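Local coordinates for citrate synthase (Pyrobaculum aerophilum, PDB 2IBP), which probably catalyses the condensation of oxaloacetate with acetyl-CoA and water to give citrate and CoA, a step of the tricarboxylic acid cycle, at residues Val98-Pro109 with Ile161-Ser169; Tyr123-Ile131 with Glu142-Lys153. One frame throughout, in Å; residues are numbered along the deposited sequence. Where two conformers were deposited one is given.

Contact 1: residues Val98-Pro109 with Ile161-Ser169; sequences VEVIRNLAKAHP and IVAYHYRFS
The imidazole of H165 reaches into the turn that follows helix 95-103 and meets it in two ways. At the ring edge NE2 donates to L104 O (2.9 Å), in the ring plane but above the plane of the carbonyl; A107 N, closing the type I turn L104-A107, donates to the same oxygen from the opposite face of its plane. Over one face lies P109, its CA 3.9 Å from the ring centroid in a CH-pi contact. CG stands anti to the backbone N (chi1 -173°), which sends the ring toward the turn, and ND1 bonds Y362 OH, so both nitrogens are engaged. With an alanine in its place L104 O would probably keep A107 N alone, Y362 OH would lose its imidazole partner, and a gap would open against P109. Further along the helices, I101 is the knob among I161, Y164, H165 and F168: its CG2 presses on H165 CA (3.5 Å) while CD1 reaches I161, a branched shape suited to a socket between helix turns. The F168 ring turns its edge to V98 and I101, and R102 CB and CA lie over one face. A105, small enough for close approach, sets CB 3.6 Å from F168 CB. The short helical segments cross at -43°, a single knob-into-hole contact in the mainly helical citrate synthase fold, beside a type I turn whose L104 carbonyl H165 holds.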
loop_
_atom_site.group_PDB
_atom_site.type_symbol
_atom_site.label_atom_id
_atom_site.label_comp_id
_atom_site.label_asym_id
_atom_site.label_seq_id
_atom_site.Cartn_x
_atom_site.Cartn_y
_atom_site.Cartn_z
ATOM N N VAL A 98 -5.770 -18.548 -9.258
ATOM C CA VAL A 98 -5.581 -18.800 -10.682
ATOM C C VAL A 98 -6.729 -18.188 -11.483
ATOM O O VAL A 98 -6.493 -17.552 -12.513
ATOM C CB VAL A 98 -5.449 -20.306 -10.968
ATOM C CG1 VAL A 98 -5.308 -20.551 -12.465
ATOM C CG2 VAL A 98 -4.253 -20.849 -10.220
ATOM N N GLU A 99 -7.951 -18.271 -10.954
ATOM C CA GLU A 99 -9.085 -17.654 -11.645
ATOM C C GLU A 99 -8.960 -16.138 -11.635
ATOM O O GLU A 99 -9.320 -15.480 -12.609
ATOM C CB GLU A 99 -10.414 -18.114 -11.069
ATOM C CG GLU A 99 -10.636 -19.606 -11.279
ATOM C CD GLU A 99 -10.490 -20.023 -12.745
ATOM O OE1 GLU A 99 -11.138 -19.394 -13.612
ATOM O OE2 GLU A 99 -9.721 -20.971 -13.031
ATOM N N VAL A 100 -8.490 -15.570 -10.524
ATOM C CA VAL A 100 -8.266 -14.136 -10.479
ATOM C C VAL A 100 -7.266 -13.736 -11.569
ATOM O O VAL A 100 -7.506 -12.812 -12.333
ATOM C CB VAL A 100 -7.807 -13.687 -9.094
ATOM C CG1 VAL A 100 -7.259 -12.266 -9.124
ATOM C CG2 VAL A 100 -8.979 -13.811 -8.123
ATOM N N ILE A 101 -6.154 -14.459 -11.663
ATOM C CA ILE A 101 -5.167 -14.179 -12.715
ATOM C C ILE A 101 -5.783 -14.320 -14.119
ATOM O O ILE A 101 -5.548 -13.480 -14.996
ATOM C CB ILE A 101 -3.941 -15.101 -12.581
ATOM C CG1 ILE A 101 -3.230 -14.838 -11.245
ATOM C CG2 ILE A 101 -2.955 -14.849 -13.736
ATOM C CD1 ILE A 101 -2.165 -15.910 -10.882
ATOM N N ARG A 102 -6.561 -15.371 -14.336
ATOM C CA ARG A 102 -7.202 -15.613 -15.632
ATOM C C ARG A 102 -8.065 -14.422 -16.009
ATOM O O ARG A 102 -8.030 -13.938 -17.147
ATOM C CB ARG A 102 -8.084 -16.855 -15.558
ATOM C CG ARG A 102 -8.698 -17.251 -16.892
ATOM C CD ARG A 102 -9.713 -18.363 -16.724
ATOM N NE ARG A 102 -9.164 -19.497 -15.991
ATOM C CZ ARG A 102 -8.532 -20.533 -16.541
ATOM N NH1 ARG A 102 -8.328 -20.595 -17.849
ATOM N NH2 ARG A 102 -8.078 -21.509 -15.759
ATOM N N ASN A 103 -8.850 -13.951 -15.047
ATOM C CA ASN A 103 -9.715 -12.804 -15.311
ATOM C C ASN A 103 -8.973 -11.533 -15.642
ATOM O O ASN A 103 -9.510 -10.673 -16.331
ATOM C CB ASN A 103 -10.674 -12.562 -14.177
ATOM C CG ASN A 103 -11.826 -13.493 -14.245
ATOM O OD1 ASN A 103 -12.584 -13.464 -15.222
ATOM N ND2 ASN A 103 -11.903 -14.412 -13.300
ATOM N N LEU A 104 -7.724 -11.449 -15.197
ATOM C CA LEU A 104 -6.880 -10.293 -15.438
ATOM C C LEU A 104 -5.791 -10.578 -16.487
ATOM O O LEU A 104 -4.848 -9.815 -16.626
ATOM C CB LEU A 104 -6.265 -9.856 -14.118
ATOM C CG LEU A 104 -7.294 -9.399 -13.075
ATOM C CD1 LEU A 104 -6.580 -8.932 -11.808
ATOM C CD2 LEU A 104 -8.122 -8.288 -13.691
ATOM N N ALA A 105 -6.035 -11.599 -17.301
ATOM C CA ALA A 105 -5.068 -12.037 -18.303
ATOM C C ALA A 105 -4.759 -10.942 -19.305
ATOM O O ALA A 105 -3.648 -10.855 -19.824
ATOM C CB ALA A 105 -5.579 -13.265 -19.019
ATOM N N LYS A 106 -5.767 -10.138 -19.629
ATOM C CA LYS A 106 -5.591 -9.115 -20.640
ATOM C C LYS A 106 -5.154 -7.784 -20.075
ATOM O O LYS A 106 -5.027 -6.812 -20.817
ATOM C CB LYS A 106 -6.870 -8.942 -21.455
ATOM C CG LYS A 106 -7.197 -10.137 -22.324
ATOM C CD LYS A 106 -8.515 -9.929 -23.059
ATOM C CE LYS A 106 -8.860 -11.121 -23.940
ATOM N NZ LYS A 106 -10.108 -10.880 -24.717
ATOM N N ALA A 107 -4.955 -7.745 -18.764
ATOM C CA ALA A 107 -4.527 -6.538 -18.077
ATOM C C ALA A 107 -3.023 -6.556 -17.874
ATOM O O ALA A 107 -2.366 -7.589 -18.056
ATOM C CB ALA A 107 -5.231 -6.433 -16.752
ATOM N N HIS A 108 -2.480 -5.421 -17.462
ATOM C CA HIS A 108 -1.061 -5.318 -17.201
ATOM C C HIS A 108 -0.715 -6.257 -16.058
ATOM O O HIS A 108 -1.474 -6.370 -15.086
ATOM C CB HIS A 108 -0.682 -3.884 -16.840
ATOM C CG HIS A 108 0.792 -3.674 -16.693
ATOM N ND1 HIS A 108 1.482 -4.000 -15.538
ATOM C CD2 HIS A 108 1.713 -3.176 -17.553
ATOM C CE1 HIS A 108 2.760 -3.717 -15.698
ATOM N NE2 HIS A 108 2.928 -3.211 -16.910
ATOM N N PRO A 109 0.424 -6.956 -16.161
ATOM C CA PRO A 109 0.743 -7.933 -15.136
ATOM C C PRO A 109 0.807 -7.411 -13.713
ATOM O O PRO A 109 0.529 -8.166 -12.797
ATOM C CB PRO A 109 2.098 -8.498 -15.564
ATOM C CG PRO A 109 2.567 -7.678 -16.683
ATOM C CD PRO A 109 1.409 -6.947 -17.252
ATOM N N ILE A 161 2.663 -16.744 -9.956
ATOM C CA ILE A 161 1.710 -15.707 -10.314
ATOM C C ILE A 161 2.146 -15.041 -11.624
ATOM O O ILE A 161 1.355 -14.912 -12.567
ATOM C CB ILE A 161 1.599 -14.655 -9.209
ATOM C CG1 ILE A 161 0.987 -15.266 -7.947
ATOM C CG2 ILE A 161 0.722 -13.481 -9.686
ATOM C CD1 ILE A 161 0.921 -14.308 -6.786
ATOM N N VAL A 162 3.400 -14.634 -11.685
ATOM C CA VAL A 162 3.947 -13.989 -12.872
ATOM C C VAL A 162 3.820 -14.871 -14.107
ATOM O O VAL A 162 3.328 -14.439 -15.155
ATOM C CB VAL A 162 5.400 -13.563 -12.627
ATOM C CG1 VAL A 162 6.039 -13.007 -13.913
ATOM C CG2 VAL A 162 5.479 -12.555 -11.468
ATOM N N ALA A 163 4.310 -16.105 -14.000
ATOM C CA ALA A 163 4.294 -17.038 -15.119
ATOM C C ALA A 163 2.880 -17.376 -15.587
ATOM O O ALA A 163 2.614 -17.411 -16.795
ATOM C CB ALA A 163 5.051 -18.315 -14.762
ATOM N N TYR A 164 1.947 -17.588 -14.646
ATOM C CA TYR A 164 0.578 -17.921 -15.023
ATOM C C TYR A 164 -0.053 -16.762 -15.778
ATOM O O TYR A 164 -0.708 -16.953 -16.786
ATOM C CB TYR A 164 -0.263 -18.229 -13.798
ATOM C CG TYR A 164 -0.100 -19.621 -13.229
ATOM C CD1 TYR A 164 0.980 -20.417 -13.571
ATOM C CD2 TYR A 164 -0.969 -20.092 -12.247
ATOM C CE1 TYR A 164 1.129 -21.699 -13.044
ATOM C CE2 TYR A 164 -0.804 -21.355 -11.688
ATOM C CZ TYR A 164 0.260 -22.147 -12.085
ATOM O OH TYR A 164 0.465 -23.397 -11.518
ATOM N N HIS A 165 0.233 -15.549 -15.325
ATOM C CA HIS A 165 -0.292 -14.401 -16.026
ATOM C C HIS A 165 0.291 -14.343 -17.430
ATOM O O HIS A 165 -0.435 -14.108 -18.408
ATOM C CB HIS A 165 0.009 -13.117 -15.299
ATOM C CG HIS A 165 -0.667 -11.944 -15.915
ATOM N ND1 HIS A 165 -0.080 -11.203 -16.912
ATOM C CD2 HIS A 165 -1.934 -11.482 -15.792
ATOM C CE1 HIS A 165 -0.929 -10.277 -17.324
ATOM N NE2 HIS A 165 -2.064 -10.429 -16.665
ATOM N N TYR A 166 1.600 -14.554 -17.540
ATOM C CA TYR A 166 2.242 -14.543 -18.855
ATOM C C TYR A 166 1.547 -15.524 -19.789
ATOM O O TYR A 166 1.169 -15.169 -20.898
ATOM C CB TYR A 166 3.726 -14.831 -18.763
ATOM C CG TYR A 166 4.354 -15.028 -20.116
ATOM C CD1 TYR A 166 4.535 -13.952 -20.968
ATOM C CD2 TYR A 166 4.688 -16.298 -20.573
ATOM C CE1 TYR A 166 5.054 -14.132 -22.233
ATOM C CE2 TYR A 166 5.250 -16.480 -21.816
ATOM C CZ TYR A 166 5.401 -15.402 -22.653
ATOM O OH TYR A 166 5.947 -15.601 -23.913
ATOM N N ARG A 167 1.395 -16.760 -19.339
ATOM C CA ARG A 167 0.755 -17.798 -20.141
ATOM C C ARG A 167 -0.657 -17.398 -20.539
ATOM O O ARG A 167 -1.019 -17.485 -21.705
ATOM C CB ARG A 167 0.720 -19.109 -19.363
ATOM C CG ARG A 167 2.084 -19.634 -18.972
ATOM C CD ARG A 167 2.911 -20.080 -20.150
ATOM N NE ARG A 167 2.318 -21.223 -20.853
ATOM C CZ ARG A 167 2.935 -21.847 -21.851
ATOM N NH1 ARG A 167 4.144 -21.457 -22.233
ATOM N NH2 ARG A 167 2.349 -22.862 -22.447
ATOM N N PHE A 168 -1.471 -17.001 -19.563
ATOM C CA PHE A 168 -2.828 -16.592 -19.871
ATOM C C PHE A 168 -2.876 -15.390 -20.803
ATOM O O PHE A 168 -3.764 -15.309 -21.649
ATOM C CB PHE A 168 -3.641 -16.281 -18.621
ATOM C CG PHE A 168 -3.985 -17.477 -17.787
ATOM C CD1 PHE A 168 -4.524 -18.617 -18.353
ATOM C CD2 PHE A 168 -4.000 -17.366 -16.415
ATOM C CE1 PHE A 168 -4.928 -19.681 -17.561
ATOM C CE2 PHE A 168 -4.388 -18.430 -15.613
ATOM C CZ PHE A 168 -4.891 -19.568 -16.190
ATOM N N SER A 169 -1.942 -14.451 -20.641
ATOM C CA SER A 169 -1.941 -13.235 -21.470
ATOM C C SER A 169 -1.702 -13.577 -22.942
ATOM O O SER A 169 -2.107 -12.831 -23.837
ATOM C CB SER A 169 -0.887 -12.230 -20.985
ATOM O OG SER A 169 0.415 -12.639 -21.341
#

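Contact 2: residues Tyr123-Ile131 with Glu142-Lys153; sequences YDEDNQKLI and EEKELAYRIAEK
A salt-bridge network at the N-terminal end of helix 125-135 joins D124 and D126 to R149 and K153 of helix 141-169. The K153 chain, extended beyond CG, carries NZ between the two aspartates: it meets D124 OD2 at 3.0 Å on the syn side, 28° out of the carboxylate plane, and D126 from across, where the position of the carboxylate oxygen is less certain. Water 1 accepts from both K153 NZ and D126 N, adding a bridge between the helices. D126 OD1 takes a weak bond from R149 NH1 (2.9 Å), the carboxylate and guanidinium planes standing 81° apart. Aspartate suits position 124 doubly: D124 OD1 caps the helix by accepting from N127 N (2.9 Å), while OD2 has Y234 OH as a further partner. The ammonium of K153 probably offsets the negative charge of the two neighbouring aspartates. Beyond the charges the interface turns apolar. L130 is a knob among E143, L146, A147 and I150; its CD2 touches I150 CD1 (3.8 Å). I150 also lays CD1 on N127 CA (3.5 Å). L146 CD1 lies across the K129 chain (CG, 3.6 Å), whose bent end takes NZ to water 2, near E143, itself held by R138 and K140. With D126 a second knob among L146, R149, I150 and K153, a charged end and an apolar centre make a knobs-into-holes antiparallel helical hairpin, its short segments crossing at -142°.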
loop_
_atom_site.group_PDB
_atom_site.type_symbol
_atom_site.label_atom_id
_atom_site.label_comp_id
_atom_site.label_asym_id
_atom_site.label_seq_id
_atom_site.Cartn_x
_atom_site.Cartn_y
_atom_site.Cartn_z
ATOM N N TYR A 123 -7.483 -17.007 1.090
ATOM C CA TYR A 123 -7.831 -18.377 1.429
ATOM C C TYR A 123 -6.700 -19.165 2.094
ATOM O O TYR A 123 -6.854 -20.361 2.357
ATOM C CB TYR A 123 -8.346 -19.117 0.197
ATOM C CG TYR A 123 -9.666 -18.588 -0.307
ATOM C CD1 TYR A 123 -10.785 -18.583 0.513
ATOM C CD2 TYR A 123 -9.807 -18.139 -1.602
ATOM C CE1 TYR A 123 -11.997 -18.099 0.064
ATOM C CE2 TYR A 123 -11.009 -17.647 -2.062
ATOM C CZ TYR A 123 -12.108 -17.639 -1.226
ATOM O OH TYR A 123 -13.311 -17.190 -1.696
ATOM N N ASP A 124 -5.586 -18.496 2.381
ATOM C CA ASP A 124 -4.441 -19.112 3.052
ATOM C C ASP A 124 -4.811 -19.338 4.516
ATOM O O ASP A 124 -5.039 -18.392 5.263
ATOM C CB ASP A 124 -3.214 -18.209 2.942
ATOM C CG ASP A 124 -1.968 -18.815 3.574
ATOM O OD1 ASP A 124 -2.044 -19.295 4.716
ATOM O OD2 ASP A 124 -0.924 -18.814 2.904
ATOM N N GLU A 125 -4.891 -20.601 4.924
ATOM C CA GLU A 125 -5.317 -20.926 6.298
ATOM C C GLU A 125 -4.400 -20.372 7.385
ATOM O O GLU A 125 -4.864 -19.936 8.442
ATOM C CB GLU A 125 -5.473 -22.443 6.450
ATOM C CG GLU A 125 -6.556 -23.034 5.557
ATOM C CD GLU A 125 -6.646 -24.552 5.645
ATOM O OE1 GLU A 125 -5.995 -25.149 6.532
ATOM O OE2 GLU A 125 -7.372 -25.149 4.817
ATOM N N ASP A 126 -3.104 -20.406 7.134
ATOM C CA ASP A 126 -2.129 -19.843 8.055
ATOM C C ASP A 126 -2.378 -18.356 8.210
ATOM O O ASP A 126 -2.293 -17.805 9.288
ATOM C CB ASP A 126 -0.710 -20.055 7.537
ATOM C CG ASP A 126 -0.275 -21.507 7.595
ATOM O OD1 ASP A 126 -0.751 -22.243 8.490
ATOM O OD2 ASP A 126 0.581 -21.895 6.773
ATOM N N ASN A 127 -2.574 -17.688 7.085
ATOM C CA ASN A 127 -2.819 -16.273 7.108
ATOM C C ASN A 127 -4.057 -15.989 7.960
ATOM O O ASN A 127 -4.051 -15.068 8.764
ATOM C CB ASN A 127 -3.022 -15.747 5.686
ATOM C CG ASN A 127 -2.796 -14.246 5.571
ATOM O OD1 ASN A 127 -1.851 -13.710 6.148
ATOM N ND2 ASN A 127 -3.563 -13.598 4.684
ATOM N N GLN A 128 -5.138 -16.732 7.721
ATOM C CA GLN A 128 -6.373 -16.546 8.508
ATOM C C GLN A 128 -6.105 -16.678 10.011
ATOM O O GLN A 128 -6.570 -15.879 10.820
ATOM C CB GLN A 128 -7.460 -17.531 8.089
ATOM C CG GLN A 128 -7.758 -17.562 6.586
ATOM C CD GLN A 128 -7.800 -16.189 5.929
ATOM O OE1 GLN A 128 -8.623 -15.336 6.271
ATOM N NE2 GLN A 128 -6.949 -15.999 4.926
ATOM N N LYS A 129 -5.319 -17.680 10.364
ATOM C CA LYS A 129 -4.985 -17.936 11.754
ATOM C C LYS A 129 -4.171 -16.786 12.333
ATOM O O LYS A 129 -4.393 -16.363 13.460
ATOM C CB LYS A 129 -4.229 -19.261 11.878
ATOM C CG LYS A 129 -4.020 -19.731 13.295
ATOM C CD LYS A 129 -3.412 -21.129 13.321
ATOM C CE LYS A 129 -3.314 -21.673 14.746
ATOM N NZ LYS A 129 -2.410 -20.861 15.609
ATOM N N LEU A 130 -3.244 -16.253 11.542
ATOM C CA LEU A 130 -2.431 -15.146 12.007
ATOM C C LEU A 130 -3.272 -13.896 12.157
ATOM O O LEU A 130 -3.109 -13.153 13.122
ATOM C CB LEU A 130 -1.221 -14.911 11.098
ATOM C CG LEU A 130 -0.244 -13.831 11.573
ATOM C CD1 LEU A 130 0.252 -14.038 12.997
ATOM C CD2 LEU A 130 0.932 -13.726 10.606
ATOM N N ILE A 131 -4.171 -13.663 11.209
ATOM C CA ILE A 131 -5.088 -12.532 11.279
ATOM C C ILE A 131 -5.911 -12.631 12.572
ATOM O O ILE A 131 -5.992 -11.659 13.324
ATOM C CB ILE A 131 -5.986 -12.479 10.037
ATOM C CG1 ILE A 131 -5.150 -12.075 8.813
ATOM C CG2 ILE A 131 -7.145 -11.522 10.241
ATOM C CD1 ILE A 131 -5.864 -12.346 7.485
ATOM N N GLU A 142 4.035 -18.974 18.478
ATOM C CA GLU A 142 3.177 -19.639 17.511
ATOM C C GLU A 142 2.873 -18.738 16.324
ATOM O O GLU A 142 2.847 -19.200 15.185
ATOM C CB GLU A 142 1.855 -20.084 18.136
ATOM C CG GLU A 142 1.950 -21.299 19.046
ATOM C CD GLU A 142 0.581 -21.818 19.466
ATOM O OE1 GLU A 142 -0.346 -21.832 18.620
ATOM O OE2 GLU A 142 0.442 -22.247 20.632
ATOM N N GLU A 143 2.601 -17.466 16.613
ATOM C CA GLU A 143 2.249 -16.515 15.569
ATOM C C GLU A 143 3.443 -16.219 14.684
ATOM O O GLU A 143 3.287 -16.067 13.468
ATOM C CB GLU A 143 1.682 -15.229 16.158
ATOM C CG GLU A 143 0.288 -15.380 16.744
ATOM C CD GLU A 143 0.263 -16.178 18.046
ATOM O OE1 GLU A 143 1.211 -16.042 18.857
ATOM O OE2 GLU A 143 -0.718 -16.921 18.258
ATOM N N LYS A 144 4.613 -16.058 15.294
ATOM C CA LYS A 144 5.836 -15.837 14.514
ATOM C C LYS A 144 6.087 -17.018 13.586
ATOM O O LYS A 144 6.510 -16.830 12.446
ATOM C CB LYS A 144 7.047 -15.577 15.409
ATOM C CG LYS A 144 6.969 -14.278 16.183
ATOM C CD LYS A 144 8.226 -14.050 17.016
ATOM C CE LYS A 144 8.167 -12.731 17.782
ATOM N NZ LYS A 144 7.071 -12.699 18.795
ATOM N N GLU A 145 5.794 -18.236 14.048
ATOM C CA GLU A 145 5.939 -19.409 13.190
ATOM C C GLU A 145 5.005 -19.295 11.984
ATOM O O GLU A 145 5.421 -19.561 10.864
ATOM C CB GLU A 145 5.683 -20.711 13.954
ATOM C CG GLU A 145 6.774 -21.094 14.951
ATOM C CD GLU A 145 8.106 -21.487 14.300
ATOM O OE1 GLU A 145 8.237 -21.423 13.057
ATOM O OE2 GLU A 145 9.031 -21.876 15.047
ATOM N N LEU A 146 3.763 -18.858 12.210
ATOM C CA LEU A 146 2.809 -18.654 11.115
ATOM C C LEU A 146 3.349 -17.601 10.153
ATOM O O LEU A 146 3.302 -17.780 8.929
ATOM C CB LEU A 146 1.441 -18.179 11.633
ATOM C CG LEU A 146 0.645 -19.194 12.457
ATOM C CD1 LEU A 146 -0.605 -18.585 13.091
ATOM C CD2 LEU A 146 0.291 -20.368 11.574
ATOM N N ALA A 147 3.827 -16.495 10.718
ATOM C CA ALA A 147 4.324 -15.365 9.923
ATOM C C ALA A 147 5.466 -15.813 8.996
ATOM O O ALA A 147 5.522 -15.435 7.832
ATOM C CB ALA A 147 4.772 -14.215 10.824
ATOM N N TYR A 148 6.381 -16.626 9.507
ATOM C CA TYR A 148 7.503 -17.084 8.676
ATOM C C TYR A 148 7.030 -18.056 7.605
ATOM O O TYR A 148 7.524 -18.040 6.463
ATOM C CB TYR A 148 8.622 -17.653 9.540
ATOM C CG TYR A 148 9.474 -16.555 10.134
ATOM C CD1 TYR A 148 9.047 -15.827 11.240
ATOM C CD2 TYR A 148 10.640 -16.148 9.503
ATOM C CE1 TYR A 148 9.801 -14.773 11.742
ATOM C CE2 TYR A 148 11.411 -15.110 9.997
ATOM C CZ TYR A 148 10.987 -14.416 11.110
ATOM O OH TYR A 148 11.758 -13.378 11.597
ATOM N N ARG A 149 6.064 -18.899 7.944
ATOM C CA ARG A 149 5.473 -19.814 6.971
ATOM C C ARG A 149 4.866 -18.984 5.822
ATOM O O ARG A 149 5.048 -19.289 4.646
ATOM C CB ARG A 149 4.393 -20.670 7.639
ATOM C CG ARG A 149 4.041 -21.984 6.948
ATOM C CD ARG A 149 3.030 -22.796 7.794
ATOM N NE ARG A 149 3.454 -22.907 9.192
ATOM C CZ ARG A 149 2.662 -23.256 10.205
ATOM N NH1 ARG A 149 1.375 -23.523 10.005
ATOM N NH2 ARG A 149 3.152 -23.302 11.438
ATOM N N ILE A 150 4.121 -17.941 6.185
ATOM C CA ILE A 150 3.470 -17.069 5.200
ATOM C C ILE A 150 4.492 -16.343 4.344
ATOM O O ILE A 150 4.317 -16.211 3.118
ATOM C CB ILE A 150 2.503 -16.081 5.882
ATOM C CG1 ILE A 150 1.372 -16.874 6.553
ATOM C CG2 ILE A 150 1.953 -15.063 4.866
ATOM C CD1 ILE A 150 0.614 -16.126 7.650
ATOM N N ALA A 151 5.538 -15.843 4.987
ATOM C CA ALA A 151 6.634 -15.171 4.283
ATOM C C ALA A 151 7.242 -16.118 3.238
ATOM O O ALA A 151 7.433 -15.736 2.075
ATOM C CB ALA A 151 7.689 -14.672 5.257
ATOM N N GLU A 152 7.491 -17.369 3.620
ATOM C CA GLU A 152 8.008 -18.360 2.670
ATOM C C GLU A 152 7.049 -18.582 1.493
ATOM O O GLU A 152 7.461 -18.646 0.344
ATOM C CB GLU A 152 8.267 -19.697 3.378
ATOM C CG GLU A 152 9.394 -19.642 4.346
ATOM C CD GLU A 152 9.711 -20.986 4.971
ATOM O OE1 GLU A 152 9.024 -21.991 4.658
ATOM O OE2 GLU A 152 10.689 -21.034 5.738
ATOM N N LYS A 153 5.757 -18.632 1.780
ATOM C CA LYS A 153 4.766 -18.845 0.746
ATOM C C LYS A 153 4.790 -17.712 -0.250
ATOM O O LYS A 153 4.680 -17.932 -1.449
ATOM C CB LYS A 153 3.376 -18.976 1.326
ATOM C CG LYS A 153 3.142 -20.272 2.043
ATOM C CD LYS A 153 1.798 -20.242 2.689
ATOM C CE LYS A 153 1.509 -21.475 3.473
ATOM N NZ LYS A 153 0.200 -21.278 4.164
HETATM O O HOH W 1 -2.138 -22.496 5.021
HETATM O O HOH W 2 -2.118 -18.491 16.844
#

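Both contacts use the long helix 141-169, contact 2 on its N-terminal half and contact 1 on its C-terminal end, with centres about 25 Å apart and no touch between them. Contact 1 is the more buried, and its chemistry is mostly apolar and aromatic, with one histidine bond to a backbone carbonyl and an exposed arginine at its edge. Contact 2, partly buried, adds a charged network and waters to a leucine-isoleucine centre. Their geometry differs too, the axes of the short helical segments lying at 43° in one and 142° in the other. Both also reach the second subunit, where Y123 OH of one chain bonds N103 O and K106 N of the other, tying 98-109 to 123-131 across the dimer.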